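Local coordinates for uncharacterized protein (Bacillus cereus, PDB 4QVU) that is of unknown function but has a HIT-like fold, binds zinc and may act as a hexose-1-phosphate uridylyltransferase, at residues E71-T76 with K109-F114; N95-K98 with S104-L107; T167-I172 with Q187-Y192; F207-N212 with I216-P221. All coordinates share one frame; numbering follows the deposited sequence.

Interaction 1 (E71-T76 with K109-F114); sequences EDHIAT and KNHGPF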
loop_
_atom_site.group_PDB
_atom_site.type_symbol
_atom_site.label_atom_id
_atom_site.label_comp_id
_atom_site.label_asym_id
_atom_site.label_seq_id
_atom_site.Cartn_x
_atom_site.Cartn_y
_atom_site.Cartn_z
ATOM N N GLU A 71 -6.262 -27.312 28.106
ATOM C CA GLU A 71 -6.308 -28.067 26.849
ATOM C C GLU A 71 -7.264 -27.405 25.821
ATOM O O GLU A 71 -6.920 -27.332 24.640
ATOM C CB GLU A 71 -6.742 -29.517 27.126
ATOM C CG GLU A 71 -6.527 -30.488 25.973
ATOM C CD GLU A 71 -6.952 -31.928 26.209
ATOM O OE1 GLU A 71 -7.531 -32.226 27.282
ATOM O OE2 GLU A 71 -6.712 -32.763 25.308
ATOM N N ASP A 72 -8.449 -26.932 26.274
ATOM C CA ASP A 72 -9.486 -26.323 25.430
ATOM C C ASP A 72 -9.146 -24.905 24.953
ATOM O O ASP A 72 -8.422 -24.162 25.623
ATOM C CB ASP A 72 -10.824 -26.269 26.179
ATOM C CG ASP A 72 -11.598 -27.571 26.212
ATOM O OD1 ASP A 72 -10.960 -28.646 26.243
ATOM O OD2 ASP A 72 -12.847 -27.515 26.239
ATOM N N HIS A 73 -9.707 -24.555 23.772
ATOM C CA HIS A 73 -9.620 -23.268 23.075
ATOM C C HIS A 73 -10.864 -23.121 22.133
ATOM O O HIS A 73 -11.715 -24.020 22.136
ATOM C CB HIS A 73 -8.282 -23.119 22.323
ATOM C CG HIS A 73 -8.051 -24.104 21.219
ATOM N ND1 HIS A 73 -7.678 -25.405 21.482
ATOM C CD2 HIS A 73 -8.065 -23.915 19.880
ATOM C CE1 HIS A 73 -7.518 -25.977 20.302
ATOM N NE2 HIS A 73 -7.732 -25.118 19.310
ATOM N N ILE A 74 -10.992 -21.985 21.381
ATOM C CA ILE A 74 -12.145 -21.651 20.516
ATOM C C ILE A 74 -12.536 -22.833 19.583
ATOM O O ILE A 74 -13.721 -23.167 19.532
ATOM C CB ILE A 74 -11.901 -20.356 19.690
ATOM C CG1 ILE A 74 -11.929 -19.122 20.622
ATOM C CG2 ILE A 74 -12.920 -20.193 18.554
ATOM C CD1 ILE A 74 -11.666 -17.772 19.980
ATOM N N ALA A 75 -11.572 -23.464 18.883
ATOM C CA ALA A 75 -11.829 -24.577 17.956
ATOM C C ALA A 75 -12.459 -25.825 18.641
ATOM O O ALA A 75 -13.208 -26.553 17.983
ATOM C CB ALA A 75 -10.540 -24.987 17.273
ATOM N N THR A 76 -12.175 -26.051 19.944
ATOM C CA THR A 76 -12.639 -27.207 20.727
ATOM C C THR A 76 -14.000 -26.942 21.431
ATOM O O THR A 76 -14.821 -27.865 21.455
ATOM C CB THR A 76 -11.555 -27.568 21.767
ATOM O OG1 THR A 76 -10.395 -27.998 21.064
ATOM C CG2 THR A 76 -11.967 -28.677 22.721
ATOM N N LYS A 109 -7.932 -10.890 21.367
ATOM C CA LYS A 109 -7.363 -12.181 21.742
ATOM C C LYS A 109 -6.062 -12.433 20.990
ATOM O O LYS A 109 -5.909 -11.999 19.846
ATOM C CB LYS A 109 -8.361 -13.322 21.457
ATOM C CG LYS A 109 -7.866 -14.670 21.938
ATOM C CD LYS A 109 -8.717 -15.858 21.557
ATOM C CE LYS A 109 -8.047 -17.092 22.106
ATOM N NZ LYS A 109 -8.819 -18.323 21.830
ATOM N N ASN A 110 -5.143 -13.155 21.638
ATOM C CA ASN A 110 -3.880 -13.643 21.081
ATOM C C ASN A 110 -3.850 -15.151 21.264
ATOM O O ASN A 110 -4.159 -15.623 22.360
ATOM C CB ASN A 110 -2.666 -12.973 21.743
ATOM C CG ASN A 110 -2.664 -11.467 21.762
ATOM O OD1 ASN A 110 -3.154 -10.805 20.848
ATOM N ND2 ASN A 110 -2.072 -10.894 22.800
ATOM N N HIS A 111 -3.541 -15.910 20.202
ATOM C CA HIS A 111 -3.439 -17.366 20.273
ATOM C C HIS A 111 -2.241 -17.836 19.479
ATOM O O HIS A 111 -2.086 -17.454 18.321
ATOM C CB HIS A 111 -4.721 -18.040 19.766
ATOM C CG HIS A 111 -4.697 -19.537 19.855
ATOM N ND1 HIS A 111 -4.159 -20.316 18.841
ATOM C CD2 HIS A 111 -5.166 -20.355 20.827
ATOM C CE1 HIS A 111 -4.297 -21.571 19.237
ATOM N NE2 HIS A 111 -4.896 -21.645 20.425
ATOM N N GLY A 112 -1.418 -18.667 20.102
ATOM C CA GLY A 112 -0.237 -19.238 19.471
ATOM C C GLY A 112 1.046 -18.469 19.729
ATOM O O GLY A 112 1.005 -17.333 20.221
ATOM N N PRO A 113 2.215 -19.058 19.373
ATOM C CA PRO A 113 3.489 -18.394 19.689
ATOM C C PRO A 113 3.838 -17.217 18.768
ATOM O O PRO A 113 4.863 -16.567 19.019
ATOM C CB PRO A 113 4.515 -19.517 19.517
ATOM C CG PRO A 113 3.897 -20.452 18.534
ATOM C CD PRO A 113 2.433 -20.413 18.815
ATOM N N PHE A 114 3.027 -16.935 17.719
ATOM C CA PHE A 114 3.352 -15.844 16.787
ATOM C C PHE A 114 2.270 -14.750 16.771
ATOM O O PHE A 114 2.236 -13.947 15.832
ATOM C CB PHE A 114 3.570 -16.386 15.366
ATOM C CG PHE A 114 4.596 -17.492 15.303
ATOM C CD1 PHE A 114 5.917 -17.262 15.676
ATOM C CD2 PHE A 114 4.251 -18.754 14.842
ATOM C CE1 PHE A 114 6.865 -18.286 15.624
ATOM C CE2 PHE A 114 5.205 -19.771 14.767
ATOM C CZ PHE A 114 6.505 -19.529 15.161
#
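The imidazoles of His73 and His111 lie nearly parallel but slid apart, where the loop before helix 79-97 passes the end of strand 104-111 in this HIT-like fold. Their planes are turned 29° from each other and their centroids are 5.3 Å apart, which leaves very little overlap. The nearest approach is between His73 CD2 and His111 NE2, at 3.9 Å. With chi1 at 63°, His73 CG sits between the backbone N and the carbonyl carbon, and the edge of the ring lies in plane with the carbonyl O of Glu71. His111 also stacks on Tyr204 of the adjoining strand 203-211, so its ring has an aromatic neighbour besides His73.

Ile74 and Lys109 meet tip to tip. The lysine chain is fully extended, which carries its amino end away from the strand to the isoleucine. The ammonium is not left to this apolar partner, because Lys109 NZ is hydrogen-bonded to the hydroxyl of Tyr204. Ile74 also packs on Val190 of helix 179-195, so this residue lies between strand and helix. Lys109 NZ is 3.4 Å from Ile74 CG1 and, farther back along the lysine chain, Lys109 CD is 3.9 Å from Ile74 CD1.

Interaction 2 (N95-K98 with S104-L107); sequences NLQK and SVIL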
loop_
_atom_site.group_PDB
_atom_site.type_symbol
_atom_site.label_atom_id
_atom_site.label_comp_id
_atom_site.label_asym_id
_atom_site.label_seq_id
_atom_site.Cartn_x
_atom_site.Cartn_y
_atom_site.Cartn_z
ATOM N N ASN A 95 -19.893 -2.392 28.149
ATOM C CA ASN A 95 -20.289 -1.713 29.386
ATOM C C ASN A 95 -19.144 -0.906 29.987
ATOM O O ASN A 95 -19.417 0.139 30.576
ATOM C CB ASN A 95 -20.815 -2.695 30.429
ATOM C CG ASN A 95 -22.189 -3.229 30.124
ATOM O OD1 ASN A 95 -23.097 -2.504 29.689
ATOM N ND2 ASN A 95 -22.389 -4.499 30.412
ATOM N N LEU A 96 -17.876 -1.372 29.845
ATOM C CA LEU A 96 -16.709 -0.657 30.385
ATOM C C LEU A 96 -16.462 0.648 29.599
ATOM O O LEU A 96 -15.995 1.623 30.186
ATOM C CB LEU A 96 -15.440 -1.536 30.378
ATOM C CG LEU A 96 -14.233 -1.037 31.210
ATOM C CD1 LEU A 96 -14.468 -1.215 32.710
ATOM C CD2 LEU A 96 -12.959 -1.765 30.817
ATOM N N GLN A 97 -16.811 0.676 28.289
ATOM C CA GLN A 97 -16.651 1.846 27.421
ATOM C C GLN A 97 -17.615 2.975 27.843
ATOM O O GLN A 97 -17.305 4.151 27.635
ATOM C CB GLN A 97 -16.879 1.447 25.961
ATOM C CG GLN A 97 -16.296 2.438 24.951
ATOM C CD GLN A 97 -15.824 1.791 23.666
ATOM O OE1 GLN A 97 -14.816 2.197 23.094
ATOM N NE2 GLN A 97 -16.494 0.737 23.204
ATOM N N LYS A 98 -18.748 2.610 28.492
ATOM C CA LYS A 98 -19.775 3.525 29.001
ATOM C C LYS A 98 -19.238 4.323 30.204
ATOM O O LYS A 98 -19.775 5.387 30.527
ATOM C CB LYS A 98 -21.051 2.756 29.384
ATOM C CG LYS A 98 -21.659 1.977 28.221
ATOM C CD LYS A 98 -22.878 1.163 28.631
ATOM C CE LYS A 98 -23.352 0.236 27.533
ATOM N NZ LYS A 98 -23.772 0.963 26.304
ATOM N N SER A 104 -11.818 5.075 24.906
ATOM C CA SER A 104 -12.190 3.831 24.230
ATOM C C SER A 104 -11.696 2.616 25.026
ATOM O O SER A 104 -10.813 2.741 25.878
ATOM C CB SER A 104 -11.644 3.787 22.803
ATOM O OG SER A 104 -10.255 3.507 22.766
ATOM N N VAL A 105 -12.285 1.448 24.743
ATOM C CA VAL A 105 -11.959 0.172 25.375
ATOM C C VAL A 105 -11.752 -0.872 24.262
ATOM O O VAL A 105 -12.602 -1.028 23.385
ATOM C CB VAL A 105 -13.048 -0.257 26.402
ATOM C CG1 VAL A 105 -12.836 -1.684 26.879
ATOM C CG2 VAL A 105 -13.097 0.699 27.587
ATOM N N ILE A 106 -10.609 -1.567 24.305
ATOM C CA ILE A 106 -10.233 -2.606 23.352
ATOM C C ILE A 106 -10.555 -3.983 23.918
ATOM O O ILE A 106 -10.279 -4.251 25.089
ATOM C CB ILE A 106 -8.720 -2.487 23.014
ATOM C CG1 ILE A 106 -8.454 -1.325 22.038
ATOM C CG2 ILE A 106 -8.163 -3.804 22.464
ATOM C CD1 ILE A 106 -6.979 -1.112 21.680
ATOM N N LEU A 107 -11.106 -4.851 23.060
ATOM C CA LEU A 107 -11.387 -6.269 23.272
ATOM C C LEU A 107 -10.666 -7.041 22.160
ATOM O O LEU A 107 -10.926 -6.809 20.966
ATOM C CB LEU A 107 -12.905 -6.574 23.317
ATOM C CG LEU A 107 -13.336 -8.066 23.269
ATOM C CD1 LEU A 107 -12.861 -8.852 24.477
ATOM C CD2 LEU A 107 -14.816 -8.201 23.141
#
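Gln97 and Leu96, at the C-terminal end of helix 79-97, pack against Ser104 and Val105, where a short connection turns the chain back into strand 104-111; this helix-to-strand return belongs to the N-terminal half of the HIT-like fold. A single hydrogen bond crosses the contact: the backbone N of Val105 donates to Gln97 OE1 over 3.1 Å. The N-H points fairly straight at the oxygen, with an angle of 154°, yet the donor stands well above the carbonyl plane, 63° out of it. The glutamine chain reaches the strand by a bend at chi2, 148°, which turns its amide toward the start of the strand. The same oxygen also rests against Ser104, 3.3 Å from Ser104 CA. The serine hydroxyl is engaged elsewhere, with Val132 O and Tyr134 N.

Apolar contact is made by both methyls of Val105. Its side chain crosses that of Leu96 at about a right angle, and Leu96 also touches Phe102 of the connecting loop. Val105 CG2 lies against the helix backbone, 3.7 Å from Gln97 CA and 3.9 Å from Leu96 C. The other branch meets the leucine tip, with Val105 CG1 3.9 Å from Leu96 CD2.

Interaction 3 (T167-I172 with Q187-Y192); sequences TEFNII and QQTVRY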
loop_
_atom_site.group_PDB
_atom_site.type_symbol
_atom_site.label_atom_id
_atom_site.label_comp_id
_atom_site.label_asym_id
_atom_site.label_seq_id
_atom_site.Cartn_x
_atom_site.Cartn_y
_atom_site.Cartn_z
ATOM N N THR A 167 -3.746 -11.696 5.209
ATOM C CA THR A 167 -5.133 -12.150 5.261
ATOM C C THR A 167 -5.785 -11.676 6.560
ATOM O O THR A 167 -5.230 -11.834 7.642
ATOM C CB THR A 167 -5.239 -13.670 5.099
ATOM O OG1 THR A 167 -4.442 -14.071 3.983
ATOM C CG2 THR A 167 -6.683 -14.134 4.878
ATOM N N GLU A 168 -6.974 -11.086 6.426
ATOM C CA GLU A 168 -7.817 -10.577 7.510
ATOM C C GLU A 168 -9.253 -10.921 7.192
ATOM O O GLU A 168 -9.733 -10.588 6.107
ATOM C CB GLU A 168 -7.626 -9.058 7.715
ATOM C CG GLU A 168 -6.211 -8.686 8.143
ATOM C CD GLU A 168 -5.889 -7.210 8.266
ATOM O OE1 GLU A 168 -6.781 -6.371 8.007
ATOM O OE2 GLU A 168 -4.725 -6.890 8.599
ATOM N N PHE A 169 -9.910 -11.657 8.106
ATOM C CA PHE A 169 -11.302 -12.079 7.977
ATOM C C PHE A 169 -12.169 -11.183 8.846
ATOM O O PHE A 169 -11.957 -11.104 10.055
ATOM C CB PHE A 169 -11.482 -13.561 8.350
ATOM C CG PHE A 169 -10.589 -14.534 7.612
ATOM C CD1 PHE A 169 -10.867 -14.904 6.301
ATOM C CD2 PHE A 169 -9.495 -15.114 8.241
ATOM C CE1 PHE A 169 -10.048 -15.809 5.624
ATOM C CE2 PHE A 169 -8.688 -16.035 7.567
ATOM C CZ PHE A 169 -8.978 -16.386 6.270
ATOM N N ASN A 170 -13.121 -10.477 8.225
ATOM C CA ASN A 170 -14.011 -9.545 8.913
ATOM C C ASN A 170 -15.386 -10.153 9.039
ATOM O O ASN A 170 -15.988 -10.556 8.044
ATOM C CB ASN A 170 -14.065 -8.209 8.175
ATOM C CG ASN A 170 -12.697 -7.614 7.935
ATOM O OD1 ASN A 170 -11.977 -7.235 8.863
ATOM N ND2 ASN A 170 -12.286 -7.581 6.683
ATOM N N ILE A 171 -15.857 -10.257 10.284
ATOM C CA ILE A 171 -17.173 -10.779 10.624
ATOM C C ILE A 171 -17.962 -9.603 11.190
ATOM O O ILE A 171 -17.590 -9.068 12.238
ATOM C CB ILE A 171 -17.086 -11.988 11.584
ATOM C CG1 ILE A 171 -16.001 -12.994 11.148
ATOM C CG2 ILE A 171 -18.443 -12.641 11.706
ATOM C CD1 ILE A 171 -15.722 -14.081 12.122
ATOM N N ILE A 172 -19.002 -9.153 10.464
ATOM C CA ILE A 172 -19.796 -7.974 10.846
ATOM C C ILE A 172 -21.254 -8.360 11.132
ATOM O O ILE A 172 -21.864 -9.079 10.343
ATOM C CB ILE A 172 -19.740 -6.861 9.724
ATOM C CG1 ILE A 172 -18.307 -6.584 9.189
ATOM C CG2 ILE A 172 -20.432 -5.561 10.144
ATOM C CD1 ILE A 172 -17.944 -7.286 7.916
ATOM N N GLN A 187 -15.765 -19.068 15.553
ATOM C CA GLN A 187 -15.341 -20.445 15.784
ATOM C C GLN A 187 -14.991 -21.154 14.473
ATOM O O GLN A 187 -13.928 -21.762 14.415
ATOM C CB GLN A 187 -16.398 -21.240 16.545
ATOM C CG GLN A 187 -15.861 -22.584 17.024
ATOM C CD GLN A 187 -16.839 -23.366 17.847
ATOM O OE1 GLN A 187 -18.011 -23.533 17.486
ATOM N NE2 GLN A 187 -16.343 -23.937 18.930
ATOM N N GLN A 188 -15.831 -21.046 13.426
ATOM C CA GLN A 188 -15.569 -21.706 12.138
ATOM C C GLN A 188 -14.355 -21.101 11.439
ATOM O O GLN A 188 -13.518 -21.861 10.947
ATOM C CB GLN A 188 -16.791 -21.657 11.202
ATOM C CG GLN A 188 -17.997 -22.472 11.690
ATOM C CD GLN A 188 -17.636 -23.901 12.043
ATOM O OE1 GLN A 188 -17.453 -24.245 13.219
ATOM N NE2 GLN A 188 -17.472 -24.750 11.031
ATOM N N THR A 189 -14.225 -19.760 11.435
ATOM C CA THR A 189 -13.092 -19.093 10.803
ATOM C C THR A 189 -11.809 -19.505 11.531
ATOM O O THR A 189 -10.834 -19.811 10.859
ATOM C CB THR A 189 -13.275 -17.562 10.756
ATOM O OG1 THR A 189 -14.554 -17.237 10.185
ATOM C CG2 THR A 189 -12.168 -16.868 9.959
ATOM N N VAL A 190 -11.825 -19.573 12.877
ATOM C CA VAL A 190 -10.674 -19.999 13.694
ATOM C C VAL A 190 -10.318 -21.459 13.341
ATOM O O VAL A 190 -9.147 -21.743 13.064
ATOM C CB VAL A 190 -10.947 -19.812 15.217
ATOM C CG1 VAL A 190 -10.019 -20.669 16.086
ATOM C CG2 VAL A 190 -10.852 -18.340 15.608
ATOM N N ARG A 191 -11.329 -22.356 13.301
ATOM C CA ARG A 191 -11.174 -23.773 12.953
ATOM C C ARG A 191 -10.495 -23.921 11.593
ATOM O O ARG A 191 -9.595 -24.750 11.466
ATOM C CB ARG A 191 -12.522 -24.508 12.958
ATOM C CG ARG A 191 -12.968 -24.900 14.351
ATOM C CD ARG A 191 -14.395 -25.399 14.393
ATOM N NE ARG A 191 -14.698 -25.992 15.695
ATOM C CZ ARG A 191 -15.920 -26.277 16.132
ATOM N NH1 ARG A 191 -16.982 -25.984 15.393
ATOM N NH2 ARG A 191 -16.092 -26.826 17.327
ATOM N N TYR A 192 -10.886 -23.090 10.604
ATOM C CA TYR A 192 -10.297 -23.092 9.265
ATOM C C TYR A 192 -8.825 -22.674 9.321
ATOM O O TYR A 192 -8.001 -23.318 8.673
ATOM C CB TYR A 192 -11.084 -22.168 8.309
ATOM C CG TYR A 192 -10.336 -21.802 7.044
ATOM C CD1 TYR A 192 -10.181 -22.723 6.008
ATOM C CD2 TYR A 192 -9.774 -20.539 6.883
ATOM C CE1 TYR A 192 -9.478 -22.395 4.851
ATOM C CE2 TYR A 192 -9.065 -20.203 5.733
ATOM C CZ TYR A 192 -8.918 -21.134 4.721
ATOM O OH TYR A 192 -8.211 -20.794 3.597
#
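Thr189 places its methyl CG2 opposite the backbone N and its hydroxyl beside that N (chi1 -51°), so the methyl can meet the Phe169 ring while OG1 stays close to the helix backbone. Phe169, for its part, has CG opposite the carbonyl carbon (chi1 -54°), which swings the ring from the strand toward the helix. The methyl fits against the base of the phenyl group: Thr189 CG2 is 3.6 Å from Phe169 CD2 and 3.7 Å from Phe169 CB.

At the far end of the ring Phe169 CZ comes to the edge of Tyr192, close to the tyrosine plane and 3.9 Å from Tyr192 CE2; these two side chains cross at about a right angle. The tyrosine hydroxyl is held outside the pair by Gln247 OE1. Ile171 runs past Thr189 in the opposite direction, bringing Ile171 CD1 to 3.9 Å from Thr189 OG1, whose polar partner is Tyr185 O, one turn earlier in the helix.

Val244 and Leu248 of helix 241-249 also touch both aromatic residues. The axes of segments 169-172 and 187-192 run almost antiparallel, at 168°, and come within 10.5 Å of each other, as in a helix laid on an antiparallel sheet; helix 179-195, to which the second belongs, also carries the zinc ligand Glu181.

Interaction 4 (F207-N212 with I216-P221); sequences FFYYLN and ICKVVP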
loop_
_atom_site.group_PDB
_atom_site.type_symbol
_atom_site.label_atom_id
_atom_site.label_comp_id
_atom_site.label_asym_id
_atom_site.label_seq_id
_atom_site.Cartn_x
_atom_site.Cartn_y
_atom_site.Cartn_z
ATOM N N PHE A 207 -9.717 -9.348 16.892
ATOM C CA PHE A 207 -9.831 -7.925 17.215
ATOM C C PHE A 207 -11.268 -7.522 17.095
ATOM O O PHE A 207 -11.900 -7.822 16.081
ATOM C CB PHE A 207 -8.945 -7.031 16.342
ATOM C CG PHE A 207 -7.484 -7.378 16.386
ATOM C CD1 PHE A 207 -6.712 -7.067 17.500
ATOM C CD2 PHE A 207 -6.873 -8.010 15.312
ATOM C CE1 PHE A 207 -5.368 -7.405 17.550
ATOM C CE2 PHE A 207 -5.524 -8.332 15.356
ATOM C CZ PHE A 207 -4.781 -8.029 16.476
ATOM N N PHE A 208 -11.801 -6.870 18.128
ATOM C CA PHE A 208 -13.182 -6.429 18.109
ATOM C C PHE A 208 -13.231 -4.929 17.970
ATOM O O PHE A 208 -12.358 -4.221 18.477
ATOM C CB PHE A 208 -13.931 -6.893 19.357
ATOM C CG PHE A 208 -14.224 -8.375 19.381
ATOM C CD1 PHE A 208 -13.265 -9.287 19.823
ATOM C CD2 PHE A 208 -15.473 -8.858 19.001
ATOM C CE1 PHE A 208 -13.545 -10.657 19.862
ATOM C CE2 PHE A 208 -15.754 -10.233 19.045
ATOM C CZ PHE A 208 -14.789 -11.122 19.482
ATOM N N TYR A 209 -14.249 -4.454 17.237
ATOM C CA TYR A 209 -14.494 -3.036 16.960
ATOM C C TYR A 209 -15.981 -2.717 17.045
ATOM O O TYR A 209 -16.818 -3.539 16.648
ATOM C CB TYR A 209 -13.972 -2.635 15.552
ATOM C CG TYR A 209 -12.612 -3.192 15.168
ATOM C CD1 TYR A 209 -12.474 -4.501 14.714
ATOM C CD2 TYR A 209 -11.478 -2.378 15.165
ATOM C CE1 TYR A 209 -11.232 -5.020 14.363
ATOM C CE2 TYR A 209 -10.235 -2.874 14.770
ATOM C CZ TYR A 209 -10.114 -4.202 14.391
ATOM O OH TYR A 209 -8.905 -4.714 14.000
ATOM N N TYR A 210 -16.302 -1.527 17.572
ATOM C CA TYR A 210 -17.651 -0.983 17.593
ATOM C C TYR A 210 -17.571 0.255 16.716
ATOM O O TYR A 210 -17.069 1.295 17.149
ATOM C CB TYR A 210 -18.206 -0.731 19.016
ATOM C CG TYR A 210 -19.635 -0.227 18.989
ATOM C CD1 TYR A 210 -20.705 -1.111 18.863
ATOM C CD2 TYR A 210 -19.917 1.138 19.018
ATOM C CE1 TYR A 210 -22.019 -0.651 18.792
ATOM C CE2 TYR A 210 -21.225 1.609 18.935
ATOM C CZ TYR A 210 -22.273 0.710 18.825
ATOM O OH TYR A 210 -23.563 1.166 18.741
ATOM N N LEU A 211 -17.929 0.080 15.430
ATOM C CA LEU A 211 -17.822 1.091 14.377
ATOM C C LEU A 211 -19.128 1.213 13.611
ATOM O O LEU A 211 -19.720 0.192 13.276
ATOM C CB LEU A 211 -16.675 0.671 13.423
ATOM C CG LEU A 211 -16.349 1.589 12.226
ATOM C CD1 LEU A 211 -15.749 2.927 12.677
ATOM C CD2 LEU A 211 -15.379 0.921 11.282
ATOM N N ASN A 212 -19.573 2.459 13.324
ATOM C CA ASN A 212 -20.800 2.787 12.568
ATOM C C ASN A 212 -22.013 1.945 13.060
ATOM O O ASN A 212 -22.788 1.422 12.251
ATOM C CB ASN A 212 -20.584 2.582 11.049
ATOM C CG ASN A 212 -19.444 3.364 10.425
ATOM O OD1 ASN A 212 -18.735 2.867 9.543
ATOM N ND2 ASN A 212 -19.244 4.604 10.844
ATOM N N ILE A 216 -17.859 -5.684 14.891
ATOM C CA ILE A 216 -16.949 -6.331 13.954
ATOM C C ILE A 216 -15.897 -7.123 14.694
ATOM O O ILE A 216 -15.282 -6.619 15.642
ATOM C CB ILE A 216 -16.265 -5.291 13.017
ATOM C CG1 ILE A 216 -17.307 -4.380 12.316
ATOM C CG2 ILE A 216 -15.323 -5.991 12.011
ATOM C CD1 ILE A 216 -16.749 -3.137 11.607
ATOM N N CYS A 217 -15.652 -8.349 14.220
ATOM C CA CYS A 217 -14.556 -9.153 14.701
ATOM C C CYS A 217 -13.623 -9.438 13.547
ATOM O O CYS A 217 -14.007 -10.112 12.586
ATOM C CB CYS A 217 -15.000 -10.437 15.387
ATOM S SG CYS A 217 -13.608 -11.445 15.961
ATOM N N LYS A 218 -12.397 -8.920 13.638
ATOM C CA LYS A 218 -11.384 -9.189 12.637
ATOM C C LYS A 218 -10.534 -10.359 13.137
ATOM O O LYS A 218 -9.949 -10.282 14.216
ATOM C CB LYS A 218 -10.553 -7.942 12.331
ATOM C CG LYS A 218 -9.555 -8.126 11.198
ATOM C CD LYS A 218 -8.703 -6.892 10.964
ATOM C CE LYS A 218 -9.411 -5.788 10.218
ATOM N NZ LYS A 218 -9.554 -6.097 8.771
ATOM N N VAL A 219 -10.560 -11.473 12.379
ATOM C CA VAL A 219 -9.802 -12.708 12.627
ATOM C C VAL A 219 -8.566 -12.624 11.745
ATOM O O VAL A 219 -8.706 -12.523 10.523
ATOM C CB VAL A 219 -10.628 -14.011 12.387
ATOM C CG1 VAL A 219 -9.912 -15.217 12.975
ATOM C CG2 VAL A 219 -12.045 -13.907 12.956
ATOM N N VAL A 220 -7.369 -12.601 12.356
ATOM C CA VAL A 220 -6.115 -12.417 11.625
ATOM C C VAL A 220 -5.156 -13.607 11.847
ATOM O O VAL A 220 -4.611 -13.734 12.948
ATOM C CB VAL A 220 -5.418 -11.074 12.043
ATOM C CG1 VAL A 220 -4.182 -10.787 11.190
ATOM C CG2 VAL A 220 -6.383 -9.888 11.998
ATOM N N PRO A 221 -4.876 -14.455 10.818
ATOM C CA PRO A 221 -3.854 -15.499 10.991
ATOM C C PRO A 221 -2.473 -14.874 11.205
ATOM O O PRO A 221 -2.167 -13.804 10.661
ATOM C CB PRO A 221 -3.911 -16.288 9.680
ATOM C CG PRO A 221 -5.163 -15.847 8.995
ATOM C CD PRO A 221 -5.395 -14.451 9.435
#
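Lys218 N donates to Phe207 O over 2.7 Å, the shortest of four backbone hydrogen bonds that zip together the beta hairpin of strands 203-211 and 214-222, in the middle of the antiparallel sheet of this HIT-like fold. Phe207 N returns a bond to Lys218 O, closing one hydrogen-bonded pair. Tyr209 and Ile216 form the next, and there the N-H of Ile216 points almost directly at Tyr209 O, at 175°. Between them Phe208 and Cys217 make a non-hydrogen-bonded pair, and beside it Phe208 CA approaches Ile216 O to 3.2 Å in a CA-H...O contact.

On the face carrying Phe207, Tyr209, Ile216 and Lys218, Tyr209 turns the edge of its ring to the lysine, with Tyr209 CE1 3.6 Å from Lys218 CB. The lysine chain then bends at chi3 and chi4 (-77° and -75°), folding past the phenol oxygen; its NZ goes to Glu168 in a salt bridge and also to Asn142 O and Asn170 OD1. The tyrosine hydroxyl is bonded to Gly231 O of the second subunit, so this face contributes to the subunit interface. Farther along, the edge of the Phe207 ring meets Val220, with Phe207 CE2 3.8 Å from Val220 CG2.

The other face, toward helix 179-195, holds a sulfur-aromatic contact. Ile186 touches both partners, Phe208 and Cys217. The thiol lies over one face of the phenyl ring, offset toward its rim, with Cys217 SG 3.7 Å from Phe208 CZ.

How the interactions relate
Interactions 1 and 2 come first along the chain, interaction 2 nested in the loop closed by interaction 1, and share strand 104-111 with their centres about 23 Å apart. Interactions 3 and 4 follow in series in the C-terminal half, about 10 Å apart by centres, on the neighbouring strands 169-173 and 214-222. All four reach one antiparallel sheet. Strands 104-111 and 203-211 lie side by side in it and carry it from one half into the other, with Leu107 O 3.0 Å from Phe208 N. A second bridge runs through the loop of interaction 1 to helix 179-195, Ala75 O lying 2.8 Å from Arg191 NE. The two HIT-clan halves are thus joined through both sheet and helix.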